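Long-range contacts in endo-1,4-b-d-mannanase (Trichoderma reesei, PDB 1QNR), which hydrolyses internal beta-1,4-mannosidic linkages in mannans as a fungal glycoside hydrolase of family 5, built on a TIM-barrel catalytic domain: residues A[37-48]-A[307-315]; A[66-74]-A[83-92]. All coordinates share one frame; numbering follows the deposited sequence.

Contact 1. Residues A[37-48]-A[307-315]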
ATOM      1  N   ASP A  37      -6.942  -8.636 -19.122  1.00 13.50           N
ATOM      2  CA  ASP A  37      -7.635  -8.293 -17.884  1.00 11.72           C
ATOM      3  C   ASP A  37      -6.921  -7.192 -17.098  1.00 10.40           C
ATOM      4  O   ASP A  37      -7.571  -6.325 -16.491  1.00 10.06           O
ATOM      5  CB  ASP A  37      -7.803  -9.554 -17.029  1.00 11.72           C
ATOM      6  CG  ASP A  37      -8.662 -10.643 -17.687  1.00 13.56           C
ATOM      7  OD1 ASP A  37      -9.380 -10.356 -18.659  1.00 13.41           O
ATOM      8  OD2 ASP A  37      -8.540 -11.797 -17.169  1.00 16.13           O
ATOM      9  N   VAL A  38      -5.591  -7.113 -17.165  1.00 10.19           N
ATOM     10  CA  VAL A  38      -4.885  -5.946 -16.596  1.00 10.11           C
ATOM     11  C   VAL A  38      -5.229  -4.714 -17.435  1.00 10.86           C
ATOM     12  O   VAL A  38      -5.582  -3.626 -16.858  1.00 11.18           O
ATOM     13  CB  VAL A  38      -3.344  -6.165 -16.648  1.00 11.93           C
ATOM     14  CG1 VAL A  38      -2.594  -4.899 -16.206  1.00 12.76           C
ATOM     15  CG2 VAL A  38      -2.941  -7.373 -15.802  1.00 12.49           C
ATOM     16  N   ASP A  39      -5.279  -4.813 -18.778  1.00 11.70           N
ATOM     17  CA  ASP A  39      -5.511  -3.612 -19.604  1.00 14.33           C
ATOM     18  C   ASP A  39      -6.936  -3.099 -19.433  1.00 12.30           C
ATOM     19  O   ASP A  39      -7.142  -1.878 -19.298  1.00 12.12           O
ATOM     20  CB  ASP A  39      -5.223  -3.943 -21.080  1.00 17.65           C
ATOM     21  CG  ASP A  39      -3.669  -4.081 -21.256  1.00 20.24           C
ATOM     22  OD1 ASP A  39      -2.800  -3.448 -20.637  1.00 25.22           O
ATOM     23  OD2 ASP A  39      -3.318  -4.845 -22.081  1.00 27.42           O
ATOM     24  N   SER A  40      -7.965  -4.001 -19.322  1.00 10.61           N
ATOM     25  CA  SER A  40      -9.310  -3.431 -19.156  1.00  9.50           C
ATOM     26  C   SER A  40      -9.472  -2.777 -17.789  1.00  9.05           C
ATOM     27  O   SER A  40     -10.090  -1.713 -17.667  1.00  9.37           O
ATOM     28  CB  SER A  40     -10.415  -4.478 -19.432  1.00 10.77           C
ATOM     29  OG  SER A  40     -10.304  -5.623 -18.601  1.00 11.96           O
ATOM     30  N   THR A  41      -8.907  -3.368 -16.744  1.00  8.81           N
ATOM     31  CA  THR A  41      -9.028  -2.806 -15.393  1.00  9.33           C
ATOM     32  C   THR A  41      -8.314  -1.441 -15.314  1.00  8.19           C
ATOM     33  O   THR A  41      -8.871  -0.445 -14.798  1.00  7.67           O
ATOM     34  CB  THR A  41      -8.406  -3.797 -14.386  1.00  9.19           C
ATOM     35  OG1 THR A  41      -9.115  -5.073 -14.484  1.00  9.53           O
ATOM     36  CG2 THR A  41      -8.539  -3.280 -12.933  1.00  8.88           C
ATOM     37  N   PHE A  42      -7.067  -1.364 -15.840  1.00  8.91           N
ATOM     38  CA  PHE A  42      -6.353  -0.069 -15.810  1.00  8.45           C
ATOM     39  C   PHE A  42      -6.993   0.943 -16.742  1.00  9.35           C
ATOM     40  O   PHE A  42      -6.962   2.177 -16.418  1.00 10.36           O
ATOM     41  CB  PHE A  42      -4.851  -0.292 -16.092  1.00  8.77           C
ATOM     42  CG  PHE A  42      -4.059  -0.753 -14.902  1.00  8.21           C
ATOM     43  CD1 PHE A  42      -4.613  -1.158 -13.683  1.00  9.47           C
ATOM     44  CD2 PHE A  42      -2.662  -0.721 -14.999  1.00  9.15           C
ATOM     45  CE1 PHE A  42      -3.806  -1.513 -12.568  1.00 10.19           C
ATOM     46  CE2 PHE A  42      -1.876  -1.084 -13.928  1.00 10.16           C
ATOM     47  CZ  PHE A  42      -2.440  -1.485 -12.704  1.00 10.31           C
ATOM     48  N   SER A  43      -7.610   0.524 -17.851  1.00  9.51           N
ATOM     49  CA  SER A  43      -8.361   1.500 -18.675  1.00  9.26           C
ATOM     50  C   SER A  43      -9.466   2.140 -17.860  1.00 10.09           C
ATOM     51  O   SER A  43      -9.702   3.361 -17.830  1.00 11.24           O
ATOM     52  CB  SER A  43      -8.901   0.800 -19.971  1.00 11.89           C
ATOM     53  OG  SER A  43      -9.652   1.775 -20.762  1.00 18.52           O
ATOM     54  N   HIS A  44     -10.228   1.365 -17.062  1.00  8.58           N
ATOM     55  CA  HIS A  44     -11.351   1.873 -16.248  1.00  8.98           C
ATOM     56  C   HIS A  44     -10.895   2.781 -15.106  1.00  8.68           C
ATOM     57  O   HIS A  44     -11.511   3.820 -14.816  1.00  9.20           O
ATOM     58  CB  HIS A  44     -12.110   0.659 -15.662  1.00  9.20           C
ATOM     59  CG  HIS A  44     -12.682  -0.245 -16.698  1.00  8.51           C
ATOM     60  ND1 HIS A  44     -13.046  -1.532 -16.357  1.00  9.55           N
ATOM     61  CD2 HIS A  44     -12.987  -0.123 -18.033  1.00 10.86           C
ATOM     62  CE1 HIS A  44     -13.506  -2.194 -17.420  1.00 11.73           C
ATOM     63  NE2 HIS A  44     -13.486  -1.359 -18.463  1.00 12.97           N
ATOM     64  N   ILE A  45      -9.779   2.375 -14.433  1.00  8.76           N
ATOM     65  CA  ILE A  45      -9.247   3.261 -13.353  1.00  8.40           C
ATOM     66  C   ILE A  45      -8.763   4.594 -13.946  1.00  9.35           C
ATOM     67  O   ILE A  45      -9.099   5.661 -13.396  1.00  8.83           O
ATOM     68  CB  ILE A  45      -8.072   2.508 -12.651  1.00  8.04           C
ATOM     69  CG1 ILE A  45      -8.629   1.337 -11.860  1.00  7.81           C
ATOM     70  CG2 ILE A  45      -7.245   3.433 -11.743  1.00  8.44           C
ATOM     71  CD1 ILE A  45      -7.536   0.418 -11.249  1.00  9.81           C
ATOM     72  N   SER A  46      -8.050   4.581 -15.078  1.00  9.36           N
ATOM     73  CA  SER A  46      -7.571   5.824 -15.684  1.00  9.03           C
ATOM     74  C   SER A  46      -8.724   6.687 -16.208  1.00 10.30           C
ATOM     75  O   SER A  46      -8.742   7.913 -15.958  1.00 10.89           O
ATOM     76  CB  SER A  46      -6.539   5.493 -16.728  1.00 12.48           C
ATOM     77  OG  SER A  46      -6.197   6.668 -17.506  0.50  9.90           O
ATOM     78  N   SER A  47      -9.705   6.080 -16.906  1.00  9.90           N
ATOM     79  CA  SER A  47     -10.827   6.933 -17.404  1.00 12.17           C
ATOM     80  C   SER A  47     -11.711   7.481 -16.299  1.00 12.14           C
ATOM     81  O   SER A  47     -12.412   8.521 -16.414  1.00 13.71           O
ATOM     82  CB  SER A  47     -11.625   6.159 -18.465  1.00 15.56           C
ATOM     83  OG  SER A  47     -12.322   5.112 -17.888  1.00 17.46           O
ATOM     84  N   SER A  48     -11.714   6.868 -15.080  1.00 10.68           N
ATOM     85  CA  SER A  48     -12.420   7.419 -13.920  1.00 11.01           C
ATOM     86  C   SER A  48     -11.693   8.627 -13.322  1.00 10.01           C
ATOM     87  O   SER A  48     -12.285   9.320 -12.475  1.00 13.11           O
ATOM     88  CB  SER A  48     -12.479   6.290 -12.836  1.00 10.20           C
ATOM     89  OG  SER A  48     -13.309   5.209 -13.217  1.00 10.53           O
ATOM     90  N   GLN A 307     -11.846  -1.138  -1.840  1.00  7.34           N
ATOM     91  CA  GLN A 307     -10.874  -1.436  -2.897  1.00  7.47           C
ATOM     92  C   GLN A 307     -11.624  -1.486  -4.240  1.00  6.98           C
ATOM     93  O   GLN A 307     -12.870  -1.574  -4.294  1.00  8.15           O
ATOM     94  CB  GLN A 307     -10.225  -2.822  -2.687  1.00  7.48           C
ATOM     95  CG  GLN A 307     -11.230  -4.029  -2.704  1.00  7.80           C
ATOM     96  CD  GLN A 307     -10.521  -5.393  -2.735  1.00  8.15           C
ATOM     97  OE1 GLN A 307      -9.452  -5.619  -3.283  1.00  9.72           O
ATOM     98  NE2 GLN A 307     -11.194  -6.428  -2.128  1.00  9.72           N
ATOM     99  N   TRP A 308     -10.848  -1.423  -5.361  1.00  6.65           N
ATOM    100  CA  TRP A 308     -11.454  -1.581  -6.686  1.00  7.21           C
ATOM    101  C   TRP A 308     -12.009  -2.978  -6.938  1.00  6.70           C
ATOM    102  O   TRP A 308     -11.350  -3.963  -6.569  1.00  7.81           O
ATOM    103  CB  TRP A 308     -10.306  -1.309  -7.738  1.00  7.46           C
ATOM    104  CG  TRP A 308     -10.786  -1.071  -9.167  1.00  8.17           C
ATOM    105  CD1 TRP A 308     -10.880  -1.967 -10.171  1.00  8.62           C
ATOM    106  CD2 TRP A 308     -11.350   0.176  -9.625  1.00  7.68           C
ATOM    107  NE1 TRP A 308     -11.395  -1.324 -11.321  1.00  7.96           N
ATOM    108  CE2 TRP A 308     -11.743  -0.008 -10.971  1.00  7.57           C
ATOM    109  CE3 TRP A 308     -11.501   1.452  -9.015  1.00  8.11           C
ATOM    110  CZ2 TRP A 308     -12.298   1.024 -11.770  1.00  8.83           C
ATOM    111  CZ3 TRP A 308     -12.060   2.478  -9.812  1.00  9.45           C
ATOM    112  CH2 TRP A 308     -12.464   2.239 -11.177  1.00  8.44           C
ATOM    113  N   GLY A 309     -13.189  -3.043  -7.575  1.00  6.69           N
ATOM    114  CA  GLY A 309     -13.717  -4.332  -8.107  1.00  8.99           C
ATOM    115  C   GLY A 309     -14.002  -4.144  -9.609  1.00  8.54           C
ATOM    116  O   GLY A 309     -14.380  -3.037  -9.999  1.00  8.97           O
ATOM    117  N   ASP A 310     -13.706  -5.206 -10.362  1.00  8.18           N
ATOM    118  CA  ASP A 310     -13.983  -5.070 -11.818  1.00  8.59           C
ATOM    119  C   ASP A 310     -14.326  -6.443 -12.393  1.00  9.16           C
ATOM    120  O   ASP A 310     -14.335  -7.479 -11.681  1.00  9.23           O
ATOM    121  CB  ASP A 310     -12.725  -4.478 -12.526  1.00  9.94           C
ATOM    122  CG  ASP A 310     -13.118  -3.526 -13.657  1.00  9.63           C
ATOM    123  OD1 ASP A 310     -14.117  -3.781 -14.408  1.00  9.68           O
ATOM    124  OD2 ASP A 310     -12.379  -2.505 -13.834  1.00  8.85           O
ATOM    125  N   THR A 311     -14.708  -6.482 -13.671  1.00  8.66           N
ATOM    126  CA  THR A 311     -15.066  -7.719 -14.348  1.00  9.09           C
ATOM    127  C   THR A 311     -14.410  -7.785 -15.712  1.00  8.68           C
ATOM    128  O   THR A 311     -13.906  -6.718 -16.220  1.00 10.71           O
ATOM    129  CB  THR A 311     -16.614  -7.845 -14.515  1.00 10.11           C
ATOM    130  OG1 THR A 311     -17.099  -6.855 -15.448  1.00 12.63           O
ATOM    131  CG2 THR A 311     -17.335  -7.714 -13.179  1.00 11.73           C
ATOM    132  N   PHE A 312     -14.266  -8.976 -16.290  1.00  8.67           N
ATOM    133  CA  PHE A 312     -13.380  -9.190 -17.443  1.00  8.99           C
ATOM    134  C   PHE A 312     -14.156  -9.611 -18.697  1.00 10.97           C
ATOM    135  O   PHE A 312     -15.344  -9.953 -18.658  1.00 11.94           O
ATOM    136  CB  PHE A 312     -12.361 -10.269 -17.032  1.00 10.12           C
ATOM    137  CG  PHE A 312     -11.649  -9.956 -15.727  1.00  9.25           C
ATOM    138  CD1 PHE A 312     -11.055  -8.674 -15.512  1.00  8.54           C
ATOM    139  CD2 PHE A 312     -11.552 -10.911 -14.735  1.00 10.94           C
ATOM    140  CE1 PHE A 312     -10.437  -8.402 -14.278  1.00 10.29           C
ATOM    141  CE2 PHE A 312     -10.882 -10.612 -13.540  1.00 11.43           C
ATOM    142  CZ  PHE A 312     -10.364  -9.337 -13.275  1.00 10.32           C
ATOM    143  N   ALA A 313     -13.463  -9.582 -19.866  1.00 12.95           N
ATOM    144  CA  ALA A 313     -14.130  -9.908 -21.135  1.00 14.04           C
ATOM    145  C   ALA A 313     -14.840 -11.254 -21.149  1.00 14.04           C
ATOM    146  O   ALA A 313     -15.842 -11.402 -21.918  1.00 14.16           O
ATOM    147  CB  ALA A 313     -13.116  -9.844 -22.302  1.00 14.74           C
ATOM    148  N   ASN A 314     -14.330 -12.268 -20.431  1.00 12.41           N
ATOM    149  CA  ASN A 314     -14.970 -13.591 -20.432  1.00 12.91           C
ATOM    150  C   ASN A 314     -16.121 -13.715 -19.431  1.00 12.73           C
ATOM    151  O   ASN A 314     -16.669 -14.833 -19.280  1.00 13.87           O
ATOM    152  CB  ASN A 314     -13.893 -14.638 -20.176  1.00 14.22           C
ATOM    153  CG  ASN A 314     -13.382 -14.628 -18.748  1.00 16.65           C
ATOM    154  OD1 ASN A 314     -13.541 -13.664 -17.981  1.00 13.65           O
ATOM    155  ND2 ASN A 314     -12.730 -15.701 -18.264  1.00 22.90           N
ATOM    156  N   GLY A 315     -16.499 -12.619 -18.746  1.00 10.42           N
ATOM    157  CA  GLY A 315     -17.606 -12.732 -17.788  1.00 10.54           C
ATOM    158  C   GLY A 315     -17.151 -13.046 -16.373  1.00 10.29           C
ATOM    159  O   GLY A 315     -18.023 -13.077 -15.498  1.00 11.23           O
TER
HETATM  160  O   HOH W   1     -10.888  -8.150 -19.738  1.00 13.21           O
HETATM  161  O   HOH W   2     -11.194 -12.146 -19.936  1.00 18.37           O
HETATM  162  O   HOH W   3     -10.521 -13.570 -17.199  1.00 31.99           O
HETATM  163  O   HOH W   4     -11.545  -5.102 -16.223  1.00 10.20           O

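Contact 2. Residues A[66-74]-A[83-92]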
ATOM      1  N   SER A  66       0.510 -25.717  -7.304  1.00 29.62           N
ATOM      2  CA  SER A  66       0.164 -26.561  -8.452  1.00 31.38           C
ATOM      3  C   SER A  66       0.734 -25.869  -9.681  1.00 31.23           C
ATOM      4  O   SER A  66       0.725 -24.636  -9.854  1.00 30.14           O
ATOM      5  CB  SER A  66      -1.375 -26.601  -8.625  1.00 31.04           C
ATOM      6  OG  SER A  66      -2.052 -27.015  -7.412  1.00 33.04           O
ATOM      7  N   PRO A  67       1.198 -26.585 -10.668  1.00 31.88           N
ATOM      8  CA  PRO A  67       1.660 -26.042 -11.927  1.00 31.65           C
ATOM      9  C   PRO A  67       0.708 -25.092 -12.625  1.00 28.17           C
ATOM     10  O   PRO A  67      -0.509 -25.280 -12.796  1.00 26.82           O
ATOM     11  CB  PRO A  67       1.985 -27.314 -12.725  1.00 35.23           C
ATOM     12  CG  PRO A  67       2.415 -28.261 -11.642  1.00 36.04           C
ATOM     13  CD  PRO A  67       1.346 -28.092 -10.578  1.00 35.11           C
ATOM     14  N   GLY A  68       1.152 -23.901 -13.029  1.00 24.22           N
ATOM     15  CA  GLY A  68       0.408 -22.816 -13.635  1.00 22.65           C
ATOM     16  C   GLY A  68       0.038 -21.699 -12.652  1.00 19.06           C
ATOM     17  O   GLY A  68      -0.248 -20.535 -13.027  1.00 20.20           O
ATOM     18  N   GLN A  69       0.060 -22.004 -11.367  1.00 17.65           N
ATOM     19  CA  GLN A  69      -0.285 -21.062 -10.308  1.00 17.03           C
ATOM     20  C   GLN A  69       0.821 -20.001 -10.101  1.00 15.48           C
ATOM     21  O   GLN A  69       2.001 -20.384 -10.254  1.00 16.41           O
ATOM     22  CB  GLN A  69      -0.495 -21.858  -9.010  1.00 23.16           C
ATOM     23  CG  GLN A  69      -1.682 -22.829  -9.183  1.00 26.60           C
ATOM     24  CD  GLN A  69      -2.923 -21.975  -9.179  1.00 30.19           C
ATOM     25  OE1 GLN A  69      -3.031 -21.086  -8.334  1.00 33.57           O
ATOM     26  NE2 GLN A  69      -3.812 -22.179 -10.128  1.00 32.90           N
ATOM     27  N   ILE A  70       0.447 -18.789  -9.798  1.00 14.76           N
ATOM     28  CA  ILE A  70       1.457 -17.718  -9.613  1.00 14.00           C
ATOM     29  C   ILE A  70       2.116 -17.831  -8.233  1.00 12.19           C
ATOM     30  O   ILE A  70       1.453 -18.094  -7.201  1.00 14.88           O
ATOM     31  CB  ILE A  70       0.734 -16.353  -9.721  1.00 14.68           C
ATOM     32  CG1 ILE A  70       0.050 -16.189 -11.097  1.00 18.12           C
ATOM     33  CG2 ILE A  70       1.705 -15.182  -9.495  1.00 14.44           C
ATOM     34  CD1 ILE A  70       0.940 -16.533 -12.239  1.00 20.48           C
ATOM     35  N   TRP A  71       3.432 -17.598  -8.222  1.00 10.51           N
ATOM     36  CA  TRP A  71       4.214 -17.451  -6.991  1.00 10.16           C
ATOM     37  C   TRP A  71       5.425 -16.560  -7.246  1.00 10.24           C
ATOM     38  O   TRP A  71       6.007 -16.708  -8.348  1.00 10.78           O
ATOM     39  CB  TRP A  71       4.629 -18.841  -6.396  1.00 12.04           C
ATOM     40  CG  TRP A  71       5.503 -19.681  -7.283  1.00 11.40           C
ATOM     41  CD1 TRP A  71       5.076 -20.374  -8.396  1.00 13.29           C
ATOM     42  CD2 TRP A  71       6.908 -19.951  -7.150  1.00 12.63           C
ATOM     43  NE1 TRP A  71       6.148 -21.066  -8.929  1.00 14.23           N
ATOM     44  CE2 TRP A  71       7.298 -20.810  -8.214  1.00 13.39           C
ATOM     45  CE3 TRP A  71       7.906 -19.495  -6.243  1.00 11.49           C
ATOM     46  CZ2 TRP A  71       8.617 -21.233  -8.341  1.00 15.02           C
ATOM     47  CZ3 TRP A  71       9.236 -19.919  -6.375  1.00 14.48           C
ATOM     48  CH2 TRP A  71       9.571 -20.794  -7.427  1.00 14.83           C
ATOM     49  N   PHE A  72       5.771 -15.626  -6.303  1.00  9.10           N
ATOM     50  CA  PHE A  72       6.938 -14.769  -6.562  1.00  9.33           C
ATOM     51  C   PHE A  72       8.158 -15.302  -5.775  1.00  9.81           C
ATOM     52  O   PHE A  72       9.287 -15.050  -6.241  1.00 10.18           O
ATOM     53  CB  PHE A  72       6.649 -13.326  -6.178  1.00  9.57           C
ATOM     54  CG  PHE A  72       5.559 -12.600  -7.012  1.00  8.38           C
ATOM     55  CD1 PHE A  72       5.091 -13.117  -8.224  1.00  9.02           C
ATOM     56  CD2 PHE A  72       5.049 -11.386  -6.567  1.00  9.49           C
ATOM     57  CE1 PHE A  72       4.098 -12.411  -8.944  1.00  8.05           C
ATOM     58  CE2 PHE A  72       4.067 -10.674  -7.272  1.00  8.57           C
ATOM     59  CZ  PHE A  72       3.614 -11.215  -8.471  1.00  7.98           C
ATOM     60  N   GLN A  73       8.000 -15.942  -4.623  1.00  8.55           N
ATOM     61  CA  GLN A  73       9.171 -16.398  -3.835  1.00  9.58           C
ATOM     62  C   GLN A  73       8.786 -17.641  -3.021  1.00  9.49           C
ATOM     63  O   GLN A  73       7.688 -17.645  -2.402  1.00 10.21           O
ATOM     64  CB  GLN A  73       9.584 -15.210  -2.907  1.00  7.88           C
ATOM     65  CG  GLN A  73      10.793 -15.577  -2.004  1.00 10.19           C
ATOM     66  CD  GLN A  73      11.306 -14.425  -1.198  1.00  9.21           C
ATOM     67  OE1 GLN A  73      12.519 -14.133  -1.075  1.00 10.62           O
ATOM     68  NE2 GLN A  73      10.424 -13.649  -0.481  1.00  9.83           N
ATOM     69  N   LYS A  74       9.720 -18.636  -2.996  1.00 11.06           N
ATOM     70  CA  LYS A  74       9.539 -19.837  -2.151  1.00 11.36           C
ATOM     71  C   LYS A  74      10.570 -19.727  -1.028  1.00 10.55           C
ATOM     72  O   LYS A  74      11.778 -19.568  -1.288  1.00 13.27           O
ATOM     73  CB  LYS A  74       9.789 -21.092  -3.008  1.00 11.95           C
ATOM     74  CG  LYS A  74       9.801 -22.331  -2.059  1.00 17.44           C
ATOM     75  CD  LYS A  74      10.017 -23.649  -2.817  1.00 23.40           C
ATOM     76  CE  LYS A  74      10.315 -24.749  -1.784  1.00 27.86           C
ATOM     77  NZ  LYS A  74      10.797 -26.023  -2.433  1.00 30.27           N
ATOM     78  N   ASN A  83      11.097 -16.365  -8.061  1.00 10.43           N
ATOM     79  CA  ASN A  83      10.600 -16.758  -9.377  1.00 10.33           C
ATOM     80  C   ASN A  83      10.471 -15.621 -10.384  1.00 12.79           C
ATOM     81  O   ASN A  83       9.596 -14.758 -10.228  1.00 12.13           O
ATOM     82  CB  ASN A  83       9.210 -17.436  -9.189  1.00 11.38           C
ATOM     83  CG  ASN A  83       8.671 -18.074 -10.465  1.00 11.31           C
ATOM     84  OD1 ASN A  83       9.423 -18.222 -11.466  1.00 13.82           O
ATOM     85  ND2 ASN A  83       7.383 -18.394 -10.451  1.00 12.14           N
ATOM     86  N   THR A  84      11.367 -15.641 -11.376  1.00 13.96           N
ATOM     87  CA  THR A  84      11.333 -14.650 -12.445  1.00 13.94           C
ATOM     88  C   THR A  84      10.768 -15.208 -13.730  1.00 14.19           C
ATOM     89  O   THR A  84      10.822 -14.547 -14.781  1.00 16.90           O
ATOM     90  CB  THR A  84      12.722 -14.017 -12.734  1.00 16.72           C
ATOM     91  OG1 THR A  84      13.586 -15.075 -13.206  1.00 19.86           O
ATOM     92  CG2 THR A  84      13.299 -13.394 -11.462  1.00 19.56           C
ATOM     93  N   GLY A  85      10.081 -16.362 -13.677  1.00 13.32           N
ATOM     94  CA  GLY A  85       9.471 -16.952 -14.862  1.00 16.37           C
ATOM     95  C   GLY A  85       8.089 -16.393 -15.192  1.00 15.41           C
ATOM     96  O   GLY A  85       7.577 -15.430 -14.597  1.00 13.57           O
ATOM     97  N   ALA A  86       7.402 -17.003 -16.177  1.00 16.33           N
ATOM     98  CA  ALA A  86       6.091 -16.549 -16.621  1.00 16.01           C
ATOM     99  C   ALA A  86       4.992 -16.709 -15.576  1.00 16.97           C
ATOM    100  O   ALA A  86       3.992 -15.936 -15.622  1.00 19.50           O
ATOM    101  CB  ALA A  86       5.703 -17.379 -17.857  1.00 16.90           C
ATOM    102  N   ASP A  87       5.174 -17.637 -14.617  1.00 15.55           N
ATOM    103  CA  ASP A  87       4.215 -17.792 -13.515  1.00 15.89           C
ATOM    104  C   ASP A  87       4.770 -17.069 -12.276  1.00 14.56           C
ATOM    105  O   ASP A  87       4.279 -17.360 -11.160  1.00 14.55           O
ATOM    106  CB  ASP A  87       4.002 -19.285 -13.209  1.00 17.87           C
ATOM    107  CG  ASP A  87       5.273 -20.099 -13.008  1.00 21.93           C
ATOM    108  OD1 ASP A  87       6.439 -19.625 -13.026  1.00 19.89           O
ATOM    109  OD2 ASP A  87       5.158 -21.372 -12.843  1.00 26.18           O
ATOM    110  N   GLY A  88       5.721 -16.159 -12.460  1.00 11.80           N
ATOM    111  CA  GLY A  88       6.300 -15.434 -11.345  1.00 12.71           C
ATOM    112  C   GLY A  88       6.338 -13.946 -11.535  1.00 12.38           C
ATOM    113  O   GLY A  88       5.261 -13.396 -11.976  1.00 12.05           O
ATOM    114  N   LEU A  89       7.426 -13.226 -11.383  1.00 11.02           N
ATOM    115  CA  LEU A  89       7.447 -11.739 -11.475  1.00 12.35           C
ATOM    116  C   LEU A  89       7.130 -11.210 -12.849  1.00 13.45           C
ATOM    117  O   LEU A  89       6.904 -10.016 -12.945  1.00 12.96           O
ATOM    118  CB  LEU A  89       8.780 -11.249 -10.902  1.00 12.02           C
ATOM    119  CG  LEU A  89       8.889 -11.287  -9.375  1.00 11.13           C
ATOM    120  CD1 LEU A  89      10.349 -11.085  -8.943  1.00 13.29           C
ATOM    121  CD2 LEU A  89       7.953 -10.302  -8.698  1.00 11.09           C
ATOM    122  N   GLN A  90       7.158 -12.047 -13.910  1.00 12.81           N
ATOM    123  CA  GLN A  90       6.663 -11.515 -15.200  1.00 13.03           C
ATOM    124  C   GLN A  90       5.227 -11.110 -15.117  1.00 11.74           C
ATOM    125  O   GLN A  90       4.843 -10.206 -15.959  1.00 13.32           O
ATOM    126  CB  GLN A  90       6.877 -12.618 -16.288  1.00 16.04           C
ATOM    127  CG  GLN A  90       8.331 -12.925 -16.569  1.00 16.17           C
ATOM    128  CD  GLN A  90       8.549 -13.949 -17.691  1.00 19.74           C
ATOM    129  OE1 GLN A  90       7.726 -13.976 -18.607  1.00 21.44           O
ATOM    130  NE2 GLN A  90       9.642 -14.676 -17.624  1.00 20.22           N
ATOM    131  N   THR A  91       4.316 -11.541 -14.256  1.00 13.15           N
ATOM    132  CA  THR A  91       2.957 -11.026 -14.116  1.00 14.47           C
ATOM    133  C   THR A  91       3.052  -9.579 -13.597  1.00 14.51           C
ATOM    134  O   THR A  91       2.341  -8.697 -14.112  1.00 14.78           O
ATOM    135  CB  THR A  91       1.888 -11.801 -13.258  1.00 14.50           C
ATOM    136  OG1 THR A  91       2.370 -11.837 -11.876  1.00 17.39           O
ATOM    137  CG2 THR A  91       1.938 -13.263 -13.736  1.00 18.72           C
ATOM    138  N   LEU A  92       3.927  -9.324 -12.582  1.00 12.48           N
ATOM    139  CA  LEU A  92       4.108  -7.904 -12.135  1.00 12.03           C
ATOM    140  C   LEU A  92       4.795  -7.039 -13.209  1.00 11.36           C
ATOM    141  O   LEU A  92       4.388  -5.837 -13.325  1.00 10.88           O
ATOM    142  CB  LEU A  92       4.949  -7.919 -10.844  1.00 12.44           C
ATOM    143  CG  LEU A  92       5.088  -6.567 -10.107  1.00 10.61           C
ATOM    144  CD1 LEU A  92       3.739  -5.983  -9.675  1.00 14.07           C
ATOM    145  CD2 LEU A  92       5.987  -6.762  -8.862  1.00 10.90           C
TER
HETATM  146  O   HOH W   5       3.337 -22.688 -11.025  1.00 22.99           O
HETATM  147  O   HOH W   6       6.940 -22.755 -11.397  1.00 24.37           O

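Contact 1. Residues A[37-48]-A[307-315]
W308 lays its indole against the side of helix 35-47, and the CG1 methylene of I45 sits squarely over the six-membered ring, 3.6 Å from its centroid in a CH-pi contact. CG stands anti to the backbone N of W308 (chi1 -165°), which carries the ring toward the helix, where T41 CG2 approaches NE1 and S48 OG lies at the benzo edge. The indole NE1 then donates to D310 OD2 at 2.9 Å, nearly in the ring plane. That oxygen takes a second, fairly straight bond (165°) on its syn lone pair from H44 ND1, 2.8 Å away, while T311 N holds D310 OD1 on its anti lone pair; three donors thus fix the carboxylate. With an alanine in place of W308, D310 OD2 would probably lose one of its two donors and I45 the flat surface it rests on. In TIM-barrel terms, the helix following strand 21-25 here packs against the C-terminal end of strand 300-309 and the loop leaving it. Farther along that loop F312 offers its ring face to the carboxylate of D37 on the helix, planes 17° apart, with D37 CG 3.6 Å from F312 CG. T41 OG1 meets the ring at its edge, 3.6 Å from F312 CE1, and donates to D37 O. Water bridges D37 OD1 to the backbone N of A313, whereas another links T41 OG1 with T311 O.

Contact 2. Residues A[66-74]-A[83-92]
A mixed backbone and side-chain contact joins two parts of the long beta-alpha connection between strand 52-54 and helix 90-102 of the barrel: the loop entering strand 73-74 and the turn that leads from strand 81-82 into the helix. Three hydrogen bonds cross it. W71 N donates to D87 O, F72 O receives N83 N at 2.9 Å, and the N83 amide ND2 reaches W71 O at 3.0 Å, tilted from the carbonyl plane. N83 is the hub. With CG anti to its backbone N (chi1 -172°), its side chain lies across one face of the W71 indole, N83 CB 3.6 Å from the centroid of the six-membered ring and ND2 nearer the NE1 side. The same ND2 donates to D87 OD1, 3.0 Å away in the amide plane, so two acceptors fix the rotation of the amide. A water accepts from W71 NE1 and lies 2.7 Å from D87 OD2, to which it can donate. Beyond this polar centre, L89 CD2 covers a face of the F72 ring, 3.9 Å from its centroid, and T91 OG1, hydrogen-bonded to S30 O, stands at the ring edge. I70 CD1 and T91 CG2 meet tip to tip at 3.7 Å. Through its side-chain oxygen OD1, N83 accepts from G85 N, closing an Asx turn that shares G85 with the type I turn G85 to G88 before helix 90-102.

Overall arrangement
Contacts 1 and 2 lie within one glycoside hydrolase family 5 domain, their centres about 22 Å apart and their nearest atoms about 6 Å apart without touching. Contact 1 joins segments 259 residues apart at their closest ends, bringing an early barrel helix to the end of a late strand; contact 2, whose segments are nine residues apart, lies in the chain between those of contact 1. Helix 90-102 connects them: its first turn belongs to contact 2, while its later residues Y94, V95, S98 and H102 meet the far side of helix 35-47. Both contacts are peripheral, their centres about 19 and 21 Å from the chain centre. H44 in contact 1 also stacks with Y327, beside a protein-linked N-acetylglucosamine that its side chain touches.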